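Long-range contact in uncharacterized conserved protein (Pseudomonas syringae pv. tomato, PDB 3ERM), which is of unknown function but belongs to the YebG family and forms a two-chain, largely helical assembly: residues A[39-43]-A[55-59]. Residues are numbered along the deposited sequence; the frame is centred on the assembly and turned at random.
Sequences LTDVL and AEDAS
Ser59 pushes its hydroxymethyl group between the side chains of Leu39, Thr40 and Leu43 on the facing helix, and it buries more surface than any other residue of the two segments. Its OG comes within 3.3 Å of Leu39 CB and 3.8 Å of Leu43 CD1, while Ser59 CB lies 3.3 Å from Thr40 OG1. The hydroxyl is held by its own helix: with OG beside the backbone N (chi1 -74°), it turns back to Ala55 O, donating a 2.7 Å hydrogen bond. That carbonyl also accepts the helical bond from Ser59 N, the two donors arriving from opposite faces of its plane, OG tilted 29° from it. Thr40 is tied in the same manner, its OG1 bonding to Ala36 O one turn earlier. Each hydroxyl thus has a partner in its own helix. One turn later on helix 22-46 and one turn earlier on helix 52-63, Leu43 CB meets Ala55 CB at 4.2 Å, and Leu50 of the intervening loop touches both residues. The backbones come nearest at Thr40 CA and Ala55 CA, 5.2 Å apart, consistent with the short side chains of Ala55 and Ser59. Leu39 packs on Leu80 of the second subunit, and Ala58 on Val47 of that subunit. The axes of 39-43 and 55-59 approach to 8.5 Å, with 134° between their N-to-C directions, so helices 22-46 and 52-63 form an obliquely antiparallel helical hairpin within an all-helical dimer.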
loop_
_atom_site.group_PDB
_atom_site.type_symbol
_atom_site.label_atom_id
_atom_site.label_comp_id
_atom_site.label_asym_id
_atom_site.label_seq_id
_atom_site.Cartn_x
_atom_site.Cartn_y
_atom_site.Cartn_z
ATOM N N LEU A 39 4.807 7.495 -1.154
ATOM C CA LEU A 39 3.643 6.906 -0.472
ATOM C C LEU A 39 3.161 7.686 0.756
ATOM O O LEU A 39 1.951 7.839 0.968
ATOM C CB LEU A 39 3.980 5.508 -0.003
ATOM C CG LEU A 39 3.374 4.202 -0.525
ATOM C CD1 LEU A 39 2.577 4.303 -1.819
ATOM C CD2 LEU A 39 4.528 3.172 -0.615
ATOM N N THR A 40 4.108 8.136 1.574
ATOM C CA THR A 40 3.828 8.953 2.725
ATOM C C THR A 40 3.112 10.174 2.271
ATOM O O THR A 40 2.105 10.541 2.862
ATOM C CB THR A 40 5.112 9.403 3.384
ATOM O OG1 THR A 40 5.779 8.236 3.866
ATOM C CG2 THR A 40 4.829 10.399 4.572
ATOM N N ASP A 41 3.623 10.792 1.219
ATOM C CA ASP A 41 3.004 11.970 0.762
ATOM C C ASP A 41 1.597 11.778 0.216
ATOM O O ASP A 41 0.726 12.655 0.457
ATOM C CB ASP A 41 3.812 12.707 -0.264
ATOM C CG ASP A 41 3.081 13.982 -0.703
ATOM O OD1 ASP A 41 2.784 14.832 0.204
ATOM O OD2 ASP A 41 2.728 14.094 -1.922
ATOM N N VAL A 42 1.349 10.696 -0.533
ATOM C CA VAL A 42 -0.009 10.525 -1.088
ATOM C C VAL A 42 -0.979 10.171 0.032
ATOM O O VAL A 42 -2.129 10.568 -0.009
ATOM C CB VAL A 42 -0.159 9.539 -2.310
ATOM C CG1 VAL A 42 1.030 9.601 -3.266
ATOM C CG2 VAL A 42 -0.440 8.151 -1.868
ATOM N N LEU A 43 -0.494 9.469 1.054
ATOM C CA LEU A 43 -1.343 9.067 2.155
ATOM C C LEU A 43 -1.748 10.224 3.039
ATOM O O LEU A 43 -2.943 10.367 3.363
ATOM C CB LEU A 43 -0.704 7.962 2.980
ATOM C CG LEU A 43 -0.618 6.579 2.309
ATOM C CD1 LEU A 43 0.060 5.607 3.305
ATOM C CD2 LEU A 43 -1.997 6.050 1.897
ATOM N N ALA A 55 1.597 7.505 8.677
ATOM C CA ALA A 55 1.724 7.404 7.208
ATOM C C ALA A 55 3.145 7.018 6.847
ATOM O O ALA A 55 3.388 6.216 5.919
ATOM C CB ALA A 55 1.378 8.723 6.542
ATOM N N GLU A 56 4.081 7.593 7.602
ATOM C CA GLU A 56 5.490 7.327 7.402
ATOM C C GLU A 56 5.751 5.818 7.608
ATOM O O GLU A 56 6.300 5.138 6.717
ATOM C CB GLU A 56 6.261 8.175 8.383
ATOM C CG GLU A 56 7.692 8.425 8.072
ATOM C CD GLU A 56 8.359 9.223 9.215
ATOM O OE1 GLU A 56 9.417 8.781 9.755
ATOM O OE2 GLU A 56 7.782 10.282 9.592
ATOM N N ASP A 57 5.251 5.309 8.738
ATOM C CA ASP A 57 5.516 3.960 9.248
ATOM C C ASP A 57 4.988 2.908 8.298
ATOM O O ASP A 57 5.644 1.894 8.035
ATOM C CB ASP A 57 4.835 3.739 10.615
ATOM C CG ASP A 57 5.596 4.352 11.774
ATOM O OD1 ASP A 57 6.799 4.618 11.647
ATOM O OD2 ASP A 57 4.992 4.562 12.846
ATOM N N ALA A 58 3.783 3.165 7.818
ATOM C CA ALA A 58 3.073 2.227 6.982
ATOM C C ALA A 58 3.692 2.232 5.592
ATOM O O ALA A 58 3.743 1.203 4.936
ATOM C CB ALA A 58 1.606 2.608 6.923
ATOM N N SER A 59 4.164 3.404 5.169
ATOM C CA SER A 59 4.812 3.584 3.867
ATOM C C SER A 59 6.124 2.833 3.794
ATOM O O SER A 59 6.396 2.201 2.774
ATOM C CB SER A 59 5.077 5.064 3.593
ATOM O OG SER A 59 3.854 5.675 3.274
#